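Local coordinates for protein 6-pyruvoyl tetrahydrobiopterin synthase (Plasmodium vivax, PDB 3LX3) that belongs to the 6-pyruvoyl tetrahydropterin synthase family, assembles from six chains, and binds a zinc ion beside a pocket holding 2-amino-1,5-dihydropteridine-4,6-dione, at residues F30-A35 with Y52-R57; C34-A39 with K130-E135. All coordinates share one frame; numbering follows the deposited sequence. Where two conformers were deposited one is given.

Overall arrangement
Both contacts start from the long strand 20-40 and share Cys34 and Ala35; their centres lie about 13 Å apart. Contact 1 pairs the middle of that strand with its antiparallel neighbour 48-61, in the sheet whose strands 20-40 and 48-61 supply the zinc histidines. Contact 2 follows the strand onward, past His36, to the turn that leads into helix 134-149, about 90 residues later in the chain. The two meet where the hydroxyl of Tyr52, from contact 1, packs against the His36 ring of contact 2, OH to CG 3.4 Å. The paired strands thus lead from the core packing of contact 1 to the zinc ligand of contact 2, and both contacts touch a second copy of the protein.

Contact 1 of 2, residues F30-A35 with Y52-R57; sequences FSFNCA and YNVSLR
The carbonyl oxygen of Phe30 is met twice from strand 52-57, by one hydrogen bond and one weaker CA-H...O contact. Val54 N donates the hydrogen bond, 2.9 Å to Phe30 O, coming in nearly along the C=O axis, and Asn53 CA approaches the same Phe30 O at 3.3 Å. The amide of Asn53 lies close as well, but at a poor angle; its ND2 is bonded to Ser27 O. One step on, Tyr52 O takes the amide of Phe32, N to O 3.0 Å, and a CA-H from Ser31. Tyr52 N answers with a bond to Phe32 O of 2.9 Å, arriving from above the carbonyl plane. Phe32 and Tyr52 are thus an antiparallel hydrogen-bonded pair, and Ser31 with Asn53 a non-hydrogen-bonded one.

The side chains of the first pair lie on one face of the sheet. Phe32 holds CG between its backbone N and carbonyl carbon (chi1 46°), which turns the ring face to Tyr52 CB; this methylene sits over the ring centre in a CH-pi contact, 3.4 Å from the Phe32 centroid. The two rings are almost parallel, planes at 7°, yet slid so far apart that they barely overlap. Val54 CG2 abuts the ring edge, 3.4 Å from Phe32 CE2, and Cys34 CB leans obliquely on Tyr52. Ile137 and Ile141 pack on this face, a helix on an antiparallel sheet as in the tunnelling (T-) fold of this family. Polar backbone atoms are thus paired within the sheet, and the face toward helix 134-149 is left to apolar contact, with CB rather than the tyrosine ring over the phenylalanine.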
loop_
_atom_site.group_PDB
_atom_site.type_symbol
_atom_site.label_atom_id
_atom_site.label_comp_id
_atom_site.label_asym_id
_atom_site.label_seq_id
_atom_site.Cartn_x
_atom_site.Cartn_y
_atom_site.Cartn_z
ATOM N N PHE A 30 11.059 -6.982 7.384
ATOM C CA PHE A 30 11.313 -6.976 8.833
ATOM C C PHE A 30 10.107 -7.714 9.404
ATOM O O PHE A 30 9.238 -7.146 10.119
ATOM C CB PHE A 30 11.355 -5.570 9.427
ATOM C CG PHE A 30 12.339 -4.660 8.786
ATOM C CD1 PHE A 30 13.320 -5.150 7.928
ATOM C CD2 PHE A 30 12.275 -3.301 9.042
ATOM C CE1 PHE A 30 14.214 -4.295 7.335
ATOM C CE2 PHE A 30 13.170 -2.440 8.444
ATOM C CZ PHE A 30 14.139 -2.953 7.593
ATOM N N SER A 31 10.064 -8.982 9.056
ATOM C CA SER A 31 8.923 -9.842 9.348
ATOM C C SER A 31 9.350 -11.088 10.098
ATOM O O SER A 31 10.473 -11.595 9.913
ATOM C CB SER A 31 8.221 -10.274 8.056
ATOM O OG SER A 31 9.105 -10.974 7.195
ATOM N N PHE A 32 8.448 -11.594 10.921
ATOM C CA PHE A 32 8.611 -12.911 11.530
ATOM C C PHE A 32 7.278 -13.613 11.451
ATOM O O PHE A 32 6.283 -13.139 11.992
ATOM C CB PHE A 32 9.205 -12.914 12.956
ATOM C CG PHE A 32 8.624 -11.916 13.939
ATOM C CD1 PHE A 32 7.758 -12.336 14.952
ATOM C CD2 PHE A 32 9.003 -10.566 13.920
ATOM C CE1 PHE A 32 7.310 -11.425 15.913
ATOM C CE2 PHE A 32 8.485 -9.689 14.824
ATOM C CZ PHE A 32 7.646 -10.113 15.816
ATOM N N ASN A 33 7.255 -14.713 10.710
ATOM C CA ASN A 33 6.057 -15.444 10.474
ATOM C C ASN A 33 5.978 -16.582 11.466
ATOM O O ASN A 33 6.778 -17.522 11.424
ATOM C CB ASN A 33 6.103 -15.961 9.043
ATOM C CG ASN A 33 6.193 -14.817 7.998
ATOM O OD1 ASN A 33 6.057 -13.626 8.305
ATOM N ND2 ASN A 33 6.521 -15.200 6.776
ATOM N N CYS A 34 5.074 -16.417 12.434
ATOM C CA CYS A 34 5.088 -17.202 13.653
ATOM C C CYS A 34 3.703 -17.694 14.040
ATOM O O CYS A 34 2.679 -17.073 13.700
ATOM C CB CYS A 34 5.639 -16.389 14.841
ATOM S SG CYS A 34 7.406 -16.054 14.692
ATOM N N ALA A 35 3.694 -18.789 14.802
ATOM C CA ALA A 35 2.496 -19.277 15.435
ATOM C C ALA A 35 2.450 -18.786 16.897
ATOM O O ALA A 35 3.489 -18.573 17.526
ATOM C CB ALA A 35 2.470 -20.808 15.392
ATOM N N TYR A 52 4.101 -11.274 11.442
ATOM C CA TYR A 52 4.390 -10.102 12.240
ATOM C C TYR A 52 5.331 -9.181 11.501
ATOM O O TYR A 52 6.233 -9.629 10.790
ATOM C CB TYR A 52 5.056 -10.490 13.546
ATOM C CG TYR A 52 4.180 -11.162 14.603
ATOM C CD1 TYR A 52 3.500 -10.417 15.541
ATOM C CD2 TYR A 52 4.030 -12.540 14.653
ATOM C CE1 TYR A 52 2.732 -11.012 16.568
ATOM C CE2 TYR A 52 3.250 -13.131 15.631
ATOM C CZ TYR A 52 2.589 -12.384 16.571
ATOM O OH TYR A 52 1.827 -13.048 17.512
ATOM N N ASN A 53 5.160 -7.879 11.680
ATOM C CA ASN A 53 6.039 -6.896 11.071
ATOM C C ASN A 53 6.555 -5.896 12.117
ATOM O O ASN A 53 5.833 -5.553 13.043
ATOM C CB ASN A 53 5.250 -6.131 10.027
ATOM C CG ASN A 53 6.117 -5.242 9.225
ATOM O OD1 ASN A 53 6.165 -4.031 9.470
ATOM N ND2 ASN A 53 6.884 -5.828 8.344
ATOM N N VAL A 54 7.809 -5.455 11.968
ATOM C CA VAL A 54 8.484 -4.576 12.911
ATOM C C VAL A 54 8.973 -3.377 12.160
ATOM O O VAL A 54 9.627 -3.513 11.125
ATOM C CB VAL A 54 9.773 -5.258 13.495
ATOM C CG1 VAL A 54 10.596 -4.252 14.327
ATOM C CG2 VAL A 54 9.410 -6.430 14.301
ATOM N N SER A 55 8.720 -2.200 12.728
ATOM C CA SER A 55 9.417 -0.999 12.293
ATOM C C SER A 55 10.180 -0.379 13.440
ATOM O O SER A 55 9.817 -0.522 14.593
ATOM C CB SER A 55 8.488 0.001 11.659
ATOM O OG SER A 55 7.596 0.511 12.604
ATOM N N LEU A 56 11.237 0.353 13.108
ATOM C CA LEU A 56 12.064 1.042 14.100
ATOM C C LEU A 56 12.146 2.517 13.755
ATOM O O LEU A 56 12.420 2.873 12.605
ATOM C CB LEU A 56 13.482 0.445 14.118
ATOM C CG LEU A 56 14.557 1.183 14.906
ATOM C CD1 LEU A 56 14.281 1.106 16.406
ATOM C CD2 LEU A 56 15.932 0.574 14.565
ATOM N N ARG A 57 11.903 3.340 14.782
ATOM C CA ARG A 57 12.048 4.786 14.706
ATOM C C ARG A 57 13.044 5.213 15.774
ATOM O O ARG A 57 13.051 4.678 16.891
ATOM C CB ARG A 57 10.698 5.437 14.943
ATOM C CG ARG A 57 10.620 6.955 14.924
ATOM C CD ARG A 57 9.119 7.368 14.973
ATOM N NE ARG A 57 8.246 6.419 14.244
ATOM C CZ ARG A 57 7.394 6.703 13.253
ATOM N NH1 ARG A 57 7.209 7.936 12.813
ATOM N NH2 ARG A 57 6.688 5.722 12.708
#

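Contact 2 of 2, residues C34-A39 with K130-E135; sequences CAHFIA and KHSSTE. With ZN (zinc ion), chain B; XTN (2-amino-1,5-dihydropteridine-4,6-dione), chain C.
Ile38 and Ser132 bring the two backbones nearest, CA to CA 5.8 Å, at an inverse gamma turn centred on Ser132 just ahead of helix 134-149. The turn presents the Ser132 hydroxyl to His36, whose ND1 donates a hydrogen bond of 3.0 Å to Ser132 OG, close to the imidazole plane and fairly straight (156°). Across the same ring, His36 NE2 binds the zinc ion at 2.1 Å. Ser132 is thus a second-shell residue that, together with the metal, helps to fix the ring's rotation, with its own OG placed between backbone N and carbonyl carbon (chi1 58°). Beside it, the tip of Ile38 presses on the turn, CD1 to Ser132 O 3.3 Å.

Farther along, Ala39 O lies in the plane of the His131 ring at its edge, 3.2 Å from His131 CD2, while the ND1 of that ring is held by Glu136. Waters bridge the backbones: one molecule joins Phe37 O, Ala39 N and Ser132 N, another links Ala39 O to Lys130 O.

This is the zinc and ligand site of the protein. His48 and His50 join His36 on the metal, Glu168 belongs to both the zinc site and the ligand pocket, and two waters also bound to the zinc both donate to O6 of 2-amino-1,5-dihydropteridine-4,6-dione. Ser133 caps the helix, OG to Glu136 N, and also bonds Gly66 O of a third subunit. At the helix start Thr134 holds the ligand's O4 with two hydrogen bonds, from N and OG1, each 2.8 Å. At the next residue, the ligand's amino group N2 donates to Glu135 OE2 at 2.8 Å, and Val68 N of the third subunit reaches the same carboxylate oxygen.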
loop_
_atom_site.group_PDB
_atom_site.type_symbol
_atom_site.label_atom_id
_atom_site.label_comp_id
_atom_site.label_asym_id
_atom_site.label_seq_id
_atom_site.Cartn_x
_atom_site.Cartn_y
_atom_site.Cartn_z
ATOM N N CYS A 34 5.074 -16.417 12.434
ATOM C CA CYS A 34 5.088 -17.202 13.653
ATOM C C CYS A 34 3.703 -17.694 14.040
ATOM O O CYS A 34 2.679 -17.073 13.700
ATOM C CB CYS A 34 5.639 -16.389 14.841
ATOM S SG CYS A 34 7.406 -16.054 14.692
ATOM N N ALA A 35 3.694 -18.789 14.802
ATOM C CA ALA A 35 2.496 -19.277 15.435
ATOM C C ALA A 35 2.450 -18.786 16.897
ATOM O O ALA A 35 3.489 -18.573 17.526
ATOM C CB ALA A 35 2.470 -20.808 15.392
ATOM N N HIS A 36 1.240 -18.614 17.436
ATOM C CA HIS A 36 1.081 -18.213 18.818
ATOM C C HIS A 36 -0.345 -18.500 19.272
ATOM O O HIS A 36 -1.202 -18.809 18.457
ATOM C CB HIS A 36 1.465 -16.728 19.014
ATOM C CG HIS A 36 0.340 -15.752 18.851
ATOM N ND1 HIS A 36 0.053 -14.814 19.823
ATOM C CD2 HIS A 36 -0.517 -15.522 17.831
ATOM C CE1 HIS A 36 -0.952 -14.059 19.403
ATOM N NE2 HIS A 36 -1.336 -14.473 18.205
ATOM N N PHE A 37 -0.587 -18.286 20.549
ATOM C CA PHE A 37 -1.948 -18.048 21.031
ATOM C C PHE A 37 -1.853 -17.234 22.320
ATOM O O PHE A 37 -0.992 -17.473 23.185
ATOM C CB PHE A 37 -2.779 -19.364 21.197
ATOM C CG PHE A 37 -2.248 -20.343 22.217
ATOM C CD1 PHE A 37 -2.628 -20.278 23.551
ATOM C CD2 PHE A 37 -1.446 -21.393 21.804
ATOM C CE1 PHE A 37 -2.191 -21.229 24.460
ATOM C CE2 PHE A 37 -0.988 -22.314 22.701
ATOM C CZ PHE A 37 -1.354 -22.223 24.029
ATOM N N ILE A 38 -2.798 -16.317 22.476
ATOM C CA ILE A 38 -2.961 -15.527 23.709
ATOM C C ILE A 38 -3.625 -16.375 24.783
ATOM O O ILE A 38 -4.610 -17.068 24.514
ATOM C CB ILE A 38 -3.888 -14.306 23.453
ATOM C CG1 ILE A 38 -3.260 -13.336 22.448
ATOM C CG2 ILE A 38 -4.266 -13.605 24.796
ATOM C CD1 ILE A 38 -1.957 -12.711 22.863
ATOM N N ALA A 39 -3.086 -16.330 25.998
ATOM C CA ALA A 39 -3.740 -16.879 27.170
ATOM C C ALA A 39 -3.515 -15.939 28.325
ATOM O O ALA A 39 -2.400 -15.507 28.573
ATOM C CB ALA A 39 -3.160 -18.284 27.530
ATOM N N LYS A 130 5.221 -12.719 29.423
ATOM C CA LYS A 130 4.116 -13.381 30.086
ATOM C C LYS A 130 2.992 -13.783 29.112
ATOM O O LYS A 130 2.316 -14.798 29.320
ATOM C CB LYS A 130 3.559 -12.490 31.196
ATOM C CG LYS A 130 4.579 -12.146 32.296
ATOM C CD LYS A 130 4.037 -11.091 33.232
ATOM C CE LYS A 130 2.692 -11.492 33.841
ATOM N NZ LYS A 130 2.636 -12.895 34.374
ATOM N N HIS A 131 2.797 -12.981 28.060
ATOM C CA HIS A 131 1.743 -13.219 27.046
ATOM C C HIS A 131 2.348 -12.941 25.710
ATOM O O HIS A 131 3.121 -11.978 25.576
ATOM C CB HIS A 131 0.547 -12.274 27.223
ATOM C CG HIS A 131 0.096 -12.145 28.651
ATOM N ND1 HIS A 131 0.619 -11.191 29.477
ATOM C CD2 HIS A 131 -0.785 -12.862 29.389
ATOM C CE1 HIS A 131 0.044 -11.293 30.670
ATOM N NE2 HIS A 131 -0.794 -12.314 30.655
ATOM N N SER A 132 1.974 -13.715 24.691
ATOM C CA SER A 132 2.384 -13.384 23.339
ATOM C C SER A 132 1.508 -12.304 22.674
ATOM O O SER A 132 1.025 -12.460 21.533
ATOM C CB SER A 132 2.497 -14.652 22.487
ATOM O OG SER A 132 1.265 -15.351 22.467
ATOM N N SER A 133 1.322 -11.210 23.422
ATOM C CA SER A 133 0.612 -10.063 22.880
ATOM C C SER A 133 1.558 -9.211 22.071
ATOM O O SER A 133 2.790 -9.221 22.223
ATOM C CB SER A 133 -0.003 -9.243 23.998
ATOM O OG SER A 133 0.996 -8.663 24.855
ATOM N N THR A 134 0.937 -8.405 21.212
ATOM C CA THR A 134 1.688 -7.490 20.404
ATOM C C THR A 134 2.546 -6.531 21.220
ATOM O O THR A 134 3.694 -6.283 20.901
ATOM C CB THR A 134 0.681 -6.757 19.492
ATOM O OG1 THR A 134 -0.169 -7.716 18.834
ATOM C CG2 THR A 134 1.404 -5.944 18.432
ATOM N N GLU A 135 1.970 -6.037 22.315
ATOM C CA GLU A 135 2.623 -5.139 23.252
ATOM C C GLU A 135 3.862 -5.769 23.884
ATOM O O GLU A 135 4.931 -5.163 23.883
ATOM C CB GLU A 135 1.666 -4.739 24.358
ATOM C CG GLU A 135 0.491 -3.849 23.986
ATOM C CD GLU A 135 -0.807 -4.604 23.638
ATOM O OE1 GLU A 135 -0.730 -5.657 22.952
ATOM O OE2 GLU A 135 -1.872 -4.070 24.025
HETATM ZN ZN ZN B . -2.970 -13.638 17.169
HETATM N N1 XTN C . -5.399 -6.778 21.799
HETATM C C2 XTN C . -4.213 -6.214 22.102
HETATM N N2 XTN C . -4.156 -5.036 22.752
HETATM N N3 XTN C . -3.000 -6.882 21.796
HETATM C C4 XTN C . -2.982 -8.047 21.129
HETATM O O4 XTN C . -1.875 -8.569 20.851
HETATM N N5 XTN C . -4.310 -9.776 20.123
HETATM C C6 XTN C . -5.533 -10.312 19.830
HETATM O O6 XTN C . -5.595 -11.389 19.233
HETATM C C7 XTN C . -6.723 -9.633 20.233
HETATM N N8 XTN C . -6.607 -8.470 20.877
HETATM C C4A XTN C . -4.225 -8.587 20.790
HETATM C C8A XTN C . -5.410 -7.940 21.142
HETATM O O HOH W 1 1.971 -17.998 22.215
HETATM O O HOH W 2 0.068 -15.906 25.547
HETATM O O HOH W 3 0.225 -16.374 28.399
HETATM O O HOH W 4 -3.979 -13.406 18.938
HETATM O O HOH W 5 -4.755 -12.607 16.453
#